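Local atomic coordinates of periplasmic solute binding protein (Candidatus liberibacter, PDB entry 4CL2), a protein that binds manganese or zinc ions in the periplasm, probably for delivery to a metal-uptake transporter. Residues Y136-N139 against A140-Y143; P130-A133 against K134-E137. All blocks are in the same frame, centred on the assembly; numbering follows the deposited sequence.

Contact 1 (Y136-N139 against A140-Y143); sequences YELN and AREY
The Glu142 carboxylate turns one face to Leu138, whose CG stands almost straight over Glu142 CD at 4.0 Å. Leu138 CD1 lies above the same face but shifted toward one oxygen, 3.6 Å from Glu142 OE2. The guanidinium of Arg141 meets this same methyl from a slanting direction, with NH2 3.2 Å from Leu138 CD1. These groups occupy the N-terminal part of the long alpha-helix 133-158, which runs along the molecule beside both lobes, as in other members of this metal-binding family. Leu138 is therefore met by partners three and four residues ahead of it. Its CG is anti to the backbone N (chi1 163°), which turns CG to the carbonyl side and lets CD1 lean toward the next turn. Glu142 in turn has an extended chain beyond CG, which sets the carboxylate alongside the leucine branch. Arg141 comes back beside Leu138 through bends at chi2 and chi3. The apolar branch thus touches both charged groups without a polar bond across it.

The amide of Asn139 has a different task: ND2 is hydrogen-bonded to the carbonyl of Ile21, tying this buried face to the end of helix 12-22. Tyr136 and Tyr143 also pack against that helix and against helix 111-128, while Leu138 and Arg141 look outward. Beneath the side chains runs the regular i to i+4 ladder, in which Ala140 N is 2.9 Å from Tyr136 O and Arg141 N is 3.2 Å from Glu137 O. Tyr143 N likewise bonds to Asn139 O. The straightest rung joins Glu142 N to Leu138 O at 2.9 Å, with an N-H...O angle of 176°.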
loop_
_atom_site.group_PDB
_atom_site.type_symbol
_atom_site.label_atom_id
_atom_site.label_comp_id
_atom_site.label_asym_id
_atom_site.label_seq_id
_atom_site.Cartn_x
_atom_site.Cartn_y
_atom_site.Cartn_z
ATOM N N TYR A 136 -19.942 9.834 8.198
ATOM C CA TYR A 136 -19.011 8.938 7.523
ATOM C C TYR A 136 -19.293 8.944 6.015
ATOM O O TYR A 136 -18.366 8.851 5.224
ATOM C CB TYR A 136 -19.089 7.509 8.060
ATOM C CG TYR A 136 -18.728 7.397 9.520
ATOM C CD1 TYR A 136 -17.493 7.859 9.996
ATOM C CD2 TYR A 136 -19.588 6.820 10.420
ATOM C CE1 TYR A 136 -17.182 7.773 11.346
ATOM C CE2 TYR A 136 -19.236 6.701 11.743
ATOM C CZ TYR A 136 -18.038 7.186 12.188
ATOM O OH TYR A 136 -17.668 7.148 13.537
ATOM N N GLU A 137 -20.560 9.047 5.650
ATOM C CA GLU A 137 -20.966 9.046 4.221
ATOM C C GLU A 137 -20.359 10.259 3.521
ATOM O O GLU A 137 -19.736 10.140 2.446
ATOM C CB GLU A 137 -22.487 8.985 4.079
ATOM C CG GLU A 137 -22.963 8.607 2.660
ATOM C CD GLU A 137 -22.914 7.107 2.424
ATOM O OE1 GLU A 137 -23.772 6.393 3.023
ATOM O OE2 GLU A 137 -22.031 6.673 1.670
ATOM N N LEU A 138 -20.566 11.430 4.103
ATOM C CA LEU A 138 -20.034 12.650 3.511
ATOM C C LEU A 138 -18.527 12.617 3.460
ATOM O O LEU A 138 -17.876 12.928 2.435
ATOM C CB LEU A 138 -20.576 13.868 4.262
ATOM C CG LEU A 138 -19.748 15.159 3.986
ATOM C CD1 LEU A 138 -20.134 15.644 2.627
ATOM C CD2 LEU A 138 -20.057 16.193 5.072
ATOM N N ASN A 139 -17.911 12.212 4.580
ATOM C CA ASN A 139 -16.453 12.215 4.675
ATOM C C ASN A 139 -15.800 11.271 3.686
ATOM O O ASN A 139 -14.763 11.604 3.086
ATOM C CB ASN A 139 -15.971 11.865 6.087
ATOM C CG ASN A 139 -16.389 12.881 7.142
ATOM O OD1 ASN A 139 -16.767 14.022 6.830
ATOM N ND2 ASN A 139 -16.294 12.486 8.440
ATOM N N ALA A 140 -16.408 10.096 3.505
ATOM C CA ALA A 140 -15.897 9.104 2.591
ATOM C C ALA A 140 -15.947 9.661 1.140
ATOM O O ALA A 140 -15.008 9.434 0.367
ATOM C CB ALA A 140 -16.677 7.809 2.676
ATOM N N ARG A 141 -17.049 10.315 0.781
ATOM C CA ARG A 141 -17.154 10.871 -0.584
ATOM C C ARG A 141 -16.110 11.989 -0.778
ATOM O O ARG A 141 -15.405 12.016 -1.752
ATOM C CB ARG A 141 -18.534 11.335 -0.903
ATOM C CG ARG A 141 -18.683 11.977 -2.290
ATOM C CD ARG A 141 -18.445 13.501 -2.283
ATOM N NE ARG A 141 -19.457 14.140 -1.545
ATOM C CZ ARG A 141 -19.440 15.439 -1.214
ATOM N NH1 ARG A 141 -18.387 16.184 -1.575
ATOM N NH2 ARG A 141 -20.387 15.933 -0.522
ATOM N N GLU A 142 -16.028 12.904 0.187
ATOM C CA GLU A 142 -15.017 13.961 0.102
ATOM C C GLU A 142 -13.650 13.420 -0.069
ATOM O O GLU A 142 -12.839 13.943 -0.845
ATOM C CB GLU A 142 -15.073 14.905 1.311
ATOM C CG GLU A 142 -16.296 15.815 1.268
ATOM C CD GLU A 142 -16.387 16.789 2.431
ATOM O OE1 GLU A 142 -15.714 16.555 3.472
ATOM O OE2 GLU A 142 -17.183 17.740 2.303
ATOM N N TYR A 143 -13.286 12.424 0.727
ATOM C CA TYR A 143 -11.937 11.902 0.657
ATOM C C TYR A 143 -11.654 11.119 -0.661
ATOM O O TYR A 143 -10.567 11.240 -1.271
ATOM C CB TYR A 143 -11.677 11.032 1.875
ATOM C CG TYR A 143 -10.287 10.459 1.956
ATOM C CD1 TYR A 143 -9.163 11.290 1.948
ATOM C CD2 TYR A 143 -10.085 9.125 2.116
ATOM C CE1 TYR A 143 -7.855 10.739 2.083
ATOM C CE2 TYR A 143 -8.820 8.589 2.232
ATOM C CZ TYR A 143 -7.702 9.401 2.200
ATOM O OH TYR A 143 -6.435 8.883 2.374
#

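Contact 2 (P130-A133 against K134-E137); sequences PSNA and KKYE
Asn132 sets its CB against the outer part of the Tyr136 ring, 3.7 Å from Tyr136 CE2. The Asn132 carbonyl covers the same flank obliquely, its O 3.3 Å from Tyr136 CD2. This is the start of helix 133-158, with Asn132 at the N-cap position; its side chain makes no capping bond, and its carbonyl opens the helical ladder instead. Tyr136 N bonds to Asn132 O at 3.1 Å and nearly straight, at 164°, whereas Lys135 N gives the same oxygen only a weak, bent bond. Ala133 O takes the next rung from Glu137 N.

The amide of Asn132 faces two ways. ND2 reaches Asp129 OD2, the carboxylate oxygen that also bonds Tyr136 OH. On its other side, Asn132 OD1 receives a water at 2.9 Å, and that water accepts from Lys135 NZ, brought there by an extended chain. The first turn thus relies on solvent as well as protein: a second water takes the N-H of Lys134 at 2.8 Å, while the carbonyl of Pro130, four residues earlier, accepts from Ala133 N, and Asp129 ties the Asn132 amide and the Tyr136 hydroxyl together.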
loop_
_atom_site.group_PDB
_atom_site.type_symbol
_atom_site.label_atom_id
_atom_site.label_comp_id
_atom_site.label_asym_id
_atom_site.label_seq_id
_atom_site.Cartn_x
_atom_site.Cartn_y
_atom_site.Cartn_z
ATOM N N PRO A 130 -23.429 3.779 14.137
ATOM C CA PRO A 130 -24.471 4.127 13.166
ATOM C C PRO A 130 -25.080 5.496 13.340
ATOM O O PRO A 130 -25.604 6.057 12.356
ATOM C CB PRO A 130 -25.493 3.004 13.320
ATOM C CG PRO A 130 -25.189 2.367 14.601
ATOM C CD PRO A 130 -23.749 2.535 14.848
ATOM N N SER A 131 -24.955 6.070 14.540
ATOM C CA SER A 131 -25.504 7.376 14.758
ATOM C C SER A 131 -24.775 8.465 13.959
ATOM O O SER A 131 -25.313 9.570 13.805
ATOM C CB SER A 131 -25.570 7.740 16.242
ATOM O OG SER A 131 -24.270 7.987 16.681
ATOM N N ASN A 132 -23.581 8.169 13.500
ATOM C CA ASN A 132 -22.791 9.123 12.709
ATOM C C ASN A 132 -22.737 8.709 11.221
ATOM O O ASN A 132 -21.888 9.219 10.496
ATOM C CB ASN A 132 -21.392 9.249 13.257
ATOM C CG ASN A 132 -21.344 10.112 14.492
ATOM O OD1 ASN A 132 -22.041 11.130 14.539
ATOM N ND2 ASN A 132 -20.663 9.650 15.530
ATOM N N ALA A 133 -23.635 7.818 10.789
ATOM C CA ALA A 133 -23.633 7.367 9.401
ATOM C C ALA A 133 -23.553 8.509 8.385
ATOM O O ALA A 133 -22.804 8.407 7.398
ATOM C CB ALA A 133 -24.862 6.515 9.106
ATOM N N LYS A 134 -24.329 9.572 8.573
ATOM C CA LYS A 134 -24.359 10.661 7.572
ATOM C C LYS A 134 -23.024 11.377 7.450
ATOM O O LYS A 134 -22.597 11.812 6.347
ATOM C CB LYS A 134 -25.467 11.657 7.900
ATOM C CG LYS A 134 -26.841 10.982 7.778
ATOM C CD LYS A 134 -27.983 11.647 8.563
ATOM C CE LYS A 134 -29.196 10.711 8.623
ATOM N NZ LYS A 134 -30.098 11.028 9.753
ATOM N N LYS A 135 -22.324 11.452 8.559
ATOM C CA LYS A 135 -20.976 12.017 8.585
ATOM C C LYS A 135 -19.926 11.127 7.928
ATOM O O LYS A 135 -19.145 11.599 7.132
ATOM C CB LYS A 135 -20.574 12.340 10.046
ATOM C CG LYS A 135 -21.478 13.376 10.686
ATOM C CD LYS A 135 -20.952 13.776 12.074
ATOM C CE LYS A 135 -21.814 14.919 12.609
ATOM N NZ LYS A 135 -21.273 15.545 13.847
ATOM N N TYR A 136 -19.942 9.834 8.198
ATOM C CA TYR A 136 -19.011 8.938 7.523
ATOM C C TYR A 136 -19.293 8.944 6.015
ATOM O O TYR A 136 -18.366 8.851 5.224
ATOM C CB TYR A 136 -19.089 7.509 8.060
ATOM C CG TYR A 136 -18.728 7.397 9.520
ATOM C CD1 TYR A 136 -17.493 7.859 9.996
ATOM C CD2 TYR A 136 -19.588 6.820 10.420
ATOM C CE1 TYR A 136 -17.182 7.773 11.346
ATOM C CE2 TYR A 136 -19.236 6.701 11.743
ATOM C CZ TYR A 136 -18.038 7.186 12.188
ATOM O OH TYR A 136 -17.668 7.148 13.537
ATOM N N GLU A 137 -20.560 9.047 5.650
ATOM C CA GLU A 137 -20.966 9.046 4.221
ATOM C C GLU A 137 -20.359 10.259 3.521
ATOM O O GLU A 137 -19.736 10.140 2.446
ATOM C CB GLU A 137 -22.487 8.985 4.079
ATOM C CG GLU A 137 -22.963 8.607 2.660
ATOM C CD GLU A 137 -22.914 7.107 2.424
ATOM O OE1 GLU A 137 -23.772 6.393 3.023
ATOM O OE2 GLU A 137 -22.031 6.673 1.670
HETATM O O HOH W 1 -26.329 9.863 10.544
HETATM O O HOH W 2 -21.227 13.515 15.910
#

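In the fold
Both contacts belong to helix 133-158 and share Tyr136 and Glu137, with centres about 9 Å apart. Contact 2 is a surface contact that spans the end of the connection from helix 111-128 and the first turn of helix 133-158; contact 1 lies further along the helix and is partly buried. Their chemistry changes accordingly. At the start, a water bridge and an aspartate from the preceding turn complete the polar pattern, whereas further along every backbone rung across the contact is an ordinary helical bond and the outward face combines a leucine with charged groups. Tyr136 links the two, packing beside helix 111-128. Neither lies near the metal site.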